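Local atomic coordinates of aminopentol aminotransferase (Sphingopyxis macrogoltabida, PDB entry 6HBS), a protein that transfers the amino group of aminopentol (hydrolysed fumonisin B1) to pyruvate with the help of pyridoxal 5'-phosphate, giving 2-keto-HFB1 and L-alanine. Residues A[308-311]-A[312-316]; A[298-301]-A[302-306]; A[385-388]-A[389-393]; A[242-245]-A[246-249]. All blocks are in the same frame, centred on the assembly; numbering follows the deposited sequence.

Interaction 1 (A[308-311]-A[312-316])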
# COMPACT_ATOMS: atom_id res chain seq x y z
N THR A 308 -1.59 22.96 -17.44
CA THR A 308 -2.91 23.01 -18.04
C THR A 308 -3.88 23.64 -17.05
O THR A 308 -3.60 23.67 -15.84
CB THR A 308 -3.42 21.63 -18.47
OG1 THR A 308 -3.75 20.90 -17.27
CG2 THR A 308 -2.45 20.84 -19.32
N PRO A 309 -5.01 24.20 -17.53
CA PRO A 309 -6.06 24.73 -16.66
C PRO A 309 -7.03 23.65 -16.13
O PRO A 309 -8.27 23.84 -16.06
CB PRO A 309 -6.76 25.73 -17.61
CG PRO A 309 -6.67 25.09 -18.95
CD PRO A 309 -5.30 24.45 -18.96
N TYR A 310 -6.47 22.52 -15.70
CA TYR A 310 -7.29 21.40 -15.25
C TYR A 310 -8.13 21.87 -14.04
O TYR A 310 -9.30 21.48 -13.89
CB TYR A 310 -6.44 20.17 -14.91
CG TYR A 310 -5.86 20.26 -13.53
CD1 TYR A 310 -4.73 21.02 -13.29
CD2 TYR A 310 -6.52 19.74 -12.44
CE1 TYR A 310 -4.25 21.21 -12.02
CE2 TYR A 310 -6.05 19.89 -11.16
CZ TYR A 310 -4.92 20.65 -10.95
OH TYR A 310 -4.44 20.84 -9.71
N LEU A 311 -7.51 22.65 -13.16
CA LEU A 311 -8.11 23.00 -11.85
C LEU A 311 -9.30 23.95 -12.09
O LEU A 311 -10.38 23.73 -11.55
CB LEU A 311 -7.04 23.64 -10.96
CG LEU A 311 -7.51 24.08 -9.57
CD1 LEU A 311 -8.10 22.92 -8.77
CD2 LEU A 311 -6.36 24.71 -8.80
N GLU A 312 -9.08 24.96 -12.93
CA GLU A 312 -10.12 25.95 -13.25
C GLU A 312 -11.28 25.25 -13.94
O GLU A 312 -12.46 25.49 -13.61
CB GLU A 312 -9.51 27.07 -14.10
CG GLU A 312 -8.46 27.86 -13.36
CD GLU A 312 -7.11 27.18 -13.23
OE1 GLU A 312 -6.81 26.24 -13.98
OE2 GLU A 312 -6.39 27.56 -12.34
N THR A 313 -10.96 24.28 -14.82
CA THR A 313 -11.99 23.52 -15.51
C THR A 313 -12.88 22.78 -14.50
O THR A 313 -14.13 22.85 -14.55
CB THR A 313 -11.36 22.58 -16.54
OG1 THR A 313 -10.64 23.41 -17.46
CG2 THR A 313 -12.37 21.74 -17.27
N LEU A 314 -12.27 22.01 -13.59
CA LEU A 314 -13.11 21.13 -12.70
C LEU A 314 -13.85 21.98 -11.65
O LEU A 314 -14.93 21.64 -11.27
CB LEU A 314 -12.29 19.99 -12.08
CG LEU A 314 -11.15 20.33 -11.13
CD1 LEU A 314 -11.66 20.46 -9.69
CD2 LEU A 314 -10.08 19.23 -11.22
N ILE A 315 -13.29 23.13 -11.29
CA ILE A 315 -13.98 24.09 -10.40
C ILE A 315 -15.22 24.68 -11.11
O ILE A 315 -16.34 24.70 -10.57
CB ILE A 315 -13.00 25.16 -9.89
CG1 ILE A 315 -12.01 24.57 -8.88
CG2 ILE A 315 -13.75 26.35 -9.27
CD1 ILE A 315 -10.99 25.55 -8.41
N ALA A 316 -15.04 25.13 -12.36
CA ALA A 316 -16.17 25.67 -13.16
C ALA A 316 -17.28 24.62 -13.27
O ALA A 316 -18.43 24.91 -13.05
CB ALA A 316 -15.66 26.11 -14.51

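Interaction 2 (A[298-301]-A[302-306])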
# COMPACT_ATOMS: atom_id res chain seq x y z
N ALA A 298 2.84 9.52 -12.35
CA ALA A 298 2.79 10.67 -11.47
C ALA A 298 3.54 11.83 -12.12
O ALA A 298 3.09 12.98 -12.04
CB ALA A 298 3.39 10.32 -10.11
N ILE A 299 4.68 11.55 -12.76
CA ILE A 299 5.44 12.62 -13.41
C ILE A 299 4.54 13.29 -14.45
O ILE A 299 4.55 14.50 -14.59
CB ILE A 299 6.76 12.09 -14.01
CG1 ILE A 299 7.76 11.79 -12.89
CG2 ILE A 299 7.35 13.04 -15.03
CD1 ILE A 299 9.00 11.03 -13.38
N GLU A 300 3.80 12.51 -15.24
CA GLU A 300 3.01 13.09 -16.31
C GLU A 300 1.77 13.82 -15.75
O GLU A 300 1.39 14.86 -16.24
CB GLU A 300 2.63 12.00 -17.29
CG GLU A 300 1.84 12.48 -18.48
CD GLU A 300 2.56 13.43 -19.41
OE1 GLU A 300 3.71 13.70 -19.20
OE2 GLU A 300 1.92 13.92 -20.33
N THR A 301 1.10 13.22 -14.76
CA THR A 301 0.00 13.87 -14.04
C THR A 301 0.47 15.20 -13.44
O THR A 301 -0.18 16.22 -13.64
CB THR A 301 -0.56 12.94 -12.96
OG1 THR A 301 -0.98 11.72 -13.55
CG2 THR A 301 -1.69 13.59 -12.21
N LEU A 302 1.61 15.22 -12.73
CA LEU A 302 2.11 16.45 -12.16
C LEU A 302 2.42 17.49 -13.27
O LEU A 302 2.20 18.68 -13.05
CB LEU A 302 3.36 16.22 -11.31
CG LEU A 302 3.18 15.42 -10.02
CD1 LEU A 302 4.54 15.18 -9.36
CD2 LEU A 302 2.20 16.08 -9.05
N ARG A 303 2.91 17.05 -14.45
CA ARG A 303 3.19 17.99 -15.55
C ARG A 303 1.87 18.65 -16.00
O ARG A 303 1.78 19.86 -16.21
CB ARG A 303 3.91 17.30 -16.72
CG ARG A 303 4.26 18.24 -17.88
CD ARG A 303 4.48 17.58 -19.24
NE ARG A 303 3.34 16.81 -19.75
CZ ARG A 303 2.26 17.33 -20.32
NH1 ARG A 303 2.12 18.64 -20.40
NH2 ARG A 303 1.32 16.54 -20.78
N ILE A 304 0.84 17.84 -16.19
CA ILE A 304 -0.44 18.33 -16.58
C ILE A 304 -1.00 19.31 -15.54
O ILE A 304 -1.60 20.33 -15.91
CB ILE A 304 -1.38 17.16 -16.87
CG1 ILE A 304 -0.91 16.40 -18.11
CG2 ILE A 304 -2.82 17.62 -17.00
CD1 ILE A 304 -1.66 15.17 -18.39
N ILE A 305 -0.76 19.04 -14.25
CA ILE A 305 -1.24 19.90 -13.17
C ILE A 305 -0.55 21.27 -13.30
O ILE A 305 -1.20 22.29 -13.16
CB ILE A 305 -1.01 19.25 -11.78
CG1 ILE A 305 -1.99 18.10 -11.53
CG2 ILE A 305 -1.01 20.28 -10.66
CD1 ILE A 305 -1.66 17.27 -10.28
N ARG A 306 0.75 21.27 -13.59
CA ARG A 306 1.48 22.49 -13.71
C ARG A 306 1.09 23.23 -15.00
O ARG A 306 1.10 24.43 -14.96
CB ARG A 306 3.00 22.31 -13.77
CG ARG A 306 3.65 21.66 -12.56
CD ARG A 306 5.16 21.77 -12.58
NE ARG A 306 5.72 21.03 -13.70
CZ ARG A 306 5.88 19.70 -13.73
NH1 ARG A 306 6.35 19.12 -14.82
NH2 ARG A 306 5.62 18.98 -12.66
O HOH W 1 6.40 16.32 -13.55

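Interaction 3 (A[385-388]-A[389-393])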
# COMPACT_ATOMS: atom_id res chain seq x y z
N THR A 385 -17.57 17.43 -18.56
CA THR A 385 -17.84 18.47 -19.59
C THR A 385 -19.11 19.26 -19.25
O THR A 385 -19.92 18.90 -18.37
CB THR A 385 -18.00 17.83 -20.96
OG1 THR A 385 -19.17 17.00 -20.94
CG2 THR A 385 -16.79 17.01 -21.36
N VAL A 386 -19.31 20.36 -19.98
CA VAL A 386 -20.55 21.15 -19.84
C VAL A 386 -21.76 20.27 -20.14
O VAL A 386 -22.74 20.36 -19.42
CB VAL A 386 -20.52 22.43 -20.71
CG1 VAL A 386 -19.59 23.47 -20.10
CG2 VAL A 386 -20.12 22.15 -22.15
N ASP A 387 -21.68 19.40 -21.15
CA ASP A 387 -22.77 18.46 -21.48
C ASP A 387 -23.00 17.47 -20.34
O ASP A 387 -24.17 17.07 -20.07
CB ASP A 387 -22.54 17.63 -22.74
CG ASP A 387 -23.83 16.96 -23.22
OD1 ASP A 387 -24.16 15.83 -22.77
OD2 ASP A 387 -24.55 17.61 -24.01
N ASP A 388 -21.91 17.00 -19.70
CA ASP A 388 -22.10 16.11 -18.56
C ASP A 388 -22.95 16.80 -17.48
O ASP A 388 -23.82 16.20 -16.92
CB ASP A 388 -20.77 15.68 -17.95
CG ASP A 388 -19.97 14.78 -18.86
OD1 ASP A 388 -20.58 14.12 -19.72
OD2 ASP A 388 -18.73 14.78 -18.74
N VAL A 389 -22.61 18.05 -17.15
CA VAL A 389 -23.34 18.81 -16.11
C VAL A 389 -24.80 19.04 -16.56
O VAL A 389 -25.73 18.86 -15.77
CB VAL A 389 -22.60 20.11 -15.74
CG1 VAL A 389 -23.39 20.90 -14.69
CG2 VAL A 389 -21.19 19.83 -15.22
N THR A 390 -25.02 19.34 -17.84
CA THR A 390 -26.38 19.53 -18.32
C THR A 390 -27.18 18.25 -18.13
O THR A 390 -28.30 18.30 -17.60
CB THR A 390 -26.42 19.98 -19.79
OG1 THR A 390 -25.71 21.21 -19.86
CG2 THR A 390 -27.82 20.22 -20.28
N GLU A 391 -26.61 17.12 -18.55
CA GLU A 391 -27.30 15.83 -18.45
C GLU A 391 -27.45 15.42 -16.98
O GLU A 391 -28.45 14.77 -16.60
CB GLU A 391 -26.56 14.75 -19.26
CG GLU A 391 -26.89 14.78 -20.74
CD GLU A 391 -28.39 14.80 -21.06
OE1 GLU A 391 -29.09 13.84 -20.69
OE2 GLU A 391 -28.86 15.81 -21.62
N THR A 392 -26.48 15.79 -16.14
CA THR A 392 -26.60 15.48 -14.72
C THR A 392 -27.88 16.13 -14.16
O THR A 392 -28.66 15.53 -13.43
CB THR A 392 -25.33 15.94 -13.99
OG1 THR A 392 -24.25 15.13 -14.48
CG2 THR A 392 -25.48 15.84 -12.50
N LEU A 393 -28.05 17.40 -14.53
CA LEU A 393 -29.11 18.25 -13.98
C LEU A 393 -30.48 17.81 -14.50
O LEU A 393 -31.45 17.94 -13.76
CB LEU A 393 -28.81 19.72 -14.28
CG LEU A 393 -27.70 20.35 -13.44
CD1 LEU A 393 -27.28 21.69 -14.05
CD2 LEU A 393 -28.09 20.54 -11.98
O HOH W 2 -27.89 17.26 -23.78

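Interaction 4 (A[242-245]-A[246-249])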
# COMPACT_ATOMS: atom_id res chain seq x y z
N CYS A 242 0.10 22.63 -1.68
CA CYS A 242 -0.58 22.25 -0.48
C CYS A 242 -1.86 23.10 -0.37
O CYS A 242 -1.83 24.29 -0.66
CB CYS A 242 0.31 22.46 0.72
SG CYS A 242 -0.45 22.01 2.31
N SER A 243 -2.96 22.47 0.05
CA SER A 243 -4.26 23.09 0.05
C SER A 243 -4.35 24.26 1.04
O SER A 243 -5.36 24.93 1.02
CB SER A 243 -5.30 22.07 0.36
OG SER A 243 -5.30 21.02 -0.61
N TRP A 244 -3.38 24.45 1.95
CA TRP A 244 -3.34 25.63 2.84
C TRP A 244 -2.55 26.80 2.25
O TRP A 244 -2.33 27.80 2.95
CB TRP A 244 -2.85 25.27 4.25
CG TRP A 244 -3.98 24.80 5.12
CD1 TRP A 244 -5.27 24.57 4.74
CD2 TRP A 244 -3.92 24.56 6.53
NE1 TRP A 244 -6.02 24.18 5.82
CE2 TRP A 244 -5.22 24.16 6.93
CE3 TRP A 244 -2.91 24.63 7.48
CZ2 TRP A 244 -5.53 23.83 8.24
CZ3 TRP A 244 -3.22 24.30 8.78
CH2 TRP A 244 -4.50 23.89 9.15
N THR A 245 -2.13 26.71 0.98
CA THR A 245 -1.36 27.78 0.35
C THR A 245 -2.11 29.11 0.40
O THR A 245 -1.51 30.11 0.75
CB THR A 245 -1.05 27.51 -1.12
OG1 THR A 245 -0.43 26.22 -1.23
CG2 THR A 245 -0.12 28.56 -1.68
N HIS A 246 -3.40 29.11 0.05
CA HIS A 246 -4.24 30.33 0.00
C HIS A 246 -4.52 30.93 1.40
O HIS A 246 -4.99 32.05 1.47
CB HIS A 246 -5.54 30.06 -0.78
CG HIS A 246 -5.36 29.94 -2.27
ND1 HIS A 246 -5.81 28.84 -3.00
CD2 HIS A 246 -4.81 30.79 -3.18
CE1 HIS A 246 -5.53 29.01 -4.28
NE2 HIS A 246 -4.93 30.20 -4.42
N LEU A 247 -4.22 30.22 2.49
CA LEU A 247 -4.26 30.77 3.87
C LEU A 247 -2.91 31.36 4.29
O LEU A 247 -2.79 31.87 5.39
CB LEU A 247 -4.67 29.67 4.87
CG LEU A 247 -6.06 29.07 4.67
CD1 LEU A 247 -6.42 28.16 5.83
CD2 LEU A 247 -7.12 30.15 4.52
N GLY A 248 -1.87 31.24 3.45
CA GLY A 248 -0.51 31.69 3.83
C GLY A 248 0.10 30.86 4.96
O GLY A 248 1.00 31.32 5.64
N ILE A 249 -0.35 29.61 5.14
CA ILE A 249 0.16 28.76 6.21
C ILE A 249 0.84 27.54 5.56
O ILE A 249 0.14 26.76 4.92
CB ILE A 249 -0.95 28.33 7.18
CG1 ILE A 249 -1.63 29.53 7.83
CG2 ILE A 249 -0.40 27.36 8.22
CD1 ILE A 249 -0.74 30.27 8.80

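Interaction 1 (A[308-311]-A[312-316])
This contact is the first turn of helix 310-332, with P309 as N-cap residue meeting E312 and T313. P309 O takes two bonds from T313. The amide N of T313 reaches it at 3.0 Å, and OG1 of T313 reaches the same P309 O at 2.8 Å. The two donors come from opposite faces of the carbonyl plane, OG1 from well above it. T313 OG1 lies beside its own backbone N (chi1 -59°), which turns the hydroxyl back down the helix. L314 N to Y310 O and I315 N to L311 O continue the helical bonding. The chain of E312 bends at chi2 (77°) and folds back, so that OE1 comes to 3.2 Å from P309 CA. That carboxylate has its main partner in R240, through a salt bridge from NH2. Among the apolar side chains, L314 CD2 lies 3.8 Å from Y310 CD2, the two side chains running side by side. L311 CD1 meets I315 CD1 at 3.9 Å, their side chains crossing at a slant. Y310 OH bonds to F236 O, and its ring also touches L67. T308 joins this turn to the preceding helix 292-307, since its OG1 bonds to I304 O.

Interaction 2 (A[298-301]-A[302-306])
E300 and R303 lie side by side, three residues apart on helix 292-307, and form a two-point salt bridge. R303 approaches side-on: NE meets E300 OE1 at 3.2 Å and NH2 meets E300 OE2 at 2.7 Å. Both bonds are nearly straight. The carboxylate oxygens lie in the guanidinium plane, but the nitrogens sit above the carboxylate plane, and the two planes are 49° apart. R303 starts out trans to the main-chain N (chi1 -178°), and a bend at chi3 (59°) brings the guanidinium alongside E300. Two bonds, one to each carboxylate oxygen, probably limit rotation of both groups. R303 NH1 has a second acid, E307.

The packed side is mainly apolar. T301 CG2 comes to 4.2 Å from I305 CD1. The L302 side chain lies against the backbone, its CG 3.2 Å from A298 O. A298 and L302 touch L98 of helix 94-105, while T301, I304 and also E300 touch helix 72-82. T301 OG1 bonds back to A297 O.

R306 is on the looser, exposed side. It meets the 298-301 turn through a water, which donates to I299 O at 2.8 Å and accepts from R306 NH2 at 2.9 Å. The guanidinium lies with one face over R303 CA. Backbone bonds such as L302 N to A298 O continue through the turn. An i to i+3 Glu-Arg pair beside a buried apolar face is the pattern of an amphipathic helix, here in contact with helices 72-82 and 94-105.

Interaction 3 (A[385-388]-A[389-393])
D388 O is gripped twice by T392, one turn further along helix 386-405. T392 OG1 donates to D388 O at 2.7 Å, and T392 N donates to the same oxygen at 2.8 Å. They arrive from opposite faces of the carbonyl plane, the hydroxyl 40° out of it. At chi1 -66° the hydroxyl of T392 swings toward the carbonyl of the previous turn. The hydroxyl also bonds to Y58 OH.

Next to this turn, D387 and E391 lie side by side. D387 OD1 touches E391 CG at 3.6 Å, and the two carboxylate planes are only 20° apart. Their nearest charged oxygens, D387 OD1 and E391 OE2, stay 4.8 Å apart. A water bridges the pair: it donates to E391 OE2 at 2.8 Å and, weakly, to D387 OD2. V389 CG2 packs 3.5 Å from T385 O, and its side chain also faces S317 and A320 of helix 310-332.

Further out lies the helix start. T385 is the N-cap and forms a capping box with D388. D388 N gives its hydrogen to T385 OG1 at 3.0 Å, and T385 N returns a bond to D388 OD2 at 2.9 Å. The other carboxylate oxygen, OD1, makes a salt bridge with R46, so both oxygens of this buried acid are bound.

Three acids stand in the first turns of the helix. Their negative charge probably suits the positive end of the helix dipole. R46 probably offsets the charge of D388, and the water, weakly held on the D387 side, may soften repulsion between D387 and E391.

Interaction 4 (A[242-245]-A[246-249])
W244 O is met by two amides from the far side of the turn. L247 N reaches W244 O at 3.1 Å, coming from well above the carbonyl plane. I249 N bonds to the same oxygen only weakly, at 3.5 Å. One residue on, G248 N donates to T245 O at 2.9 Å, again from above the plane. The L247 and G248 bonds, i to i+3, are those of a short 3-10 turn; the weak I249 bond spans five residues. G248 has a positive phi (67°), a backbone shape that favours glycine, and there the chain leaves the turn.

The indole of W244 carries the apolar part. L247 CD1 lies over one face in a CH-pi contact, 4.0 Å from the centroid of the five-membered ring and 14° off its normal. The side chain of L247 comes across the ring at a slant. I249 runs beside the indole in the same direction, and its CG2 touches W244 CE3 at 3.8 Å. With chi1 at -59°, I249 CG2 is anti to the backbone N. A213 of helix 210-223 touches both W244 and L247.

Ahead of the 3-10 turn, a type I beta turn runs from C242 to T245. T245 N closes it, donating to C242 O at 2.9 Å. All this lies in the loop between strands 226-230 and 253-256. S243 OG bonds to D231, just after strand 226-230.

W244 NE1 bonds to P196 O. Held by its N-H and by a methyl over a face, the buried indole probably has little freedom to rotate. Its polar atom is satisfied; its other side-chain contacts described here are apolar, while backbone bonds hold the turn.

In the fold
Interactions 1 and 2 lie on consecutive helices and touch: Y310 CE1 is 3.4 Å from I305 O. Their centres are 14 Å apart. Interaction 3 starts a later helix, 386-405, which packs on helix 310-332; its centre is 16 Å from that of interaction 1, without touching it. Interaction 4 lies in a loop, its centre 18 Å from that of interaction 1 and its nearest atoms about 6 Å away. R240 links regions, bonding to I305 O, T308 O and E312. Interactions 2 and 4 lie at some distance from the cofactor. The side chain of T301 is about 10 Å from that of K258, the probable attachment lysine, and the side chain of W244 is about 12 Å from the bound pyridoxal phosphate.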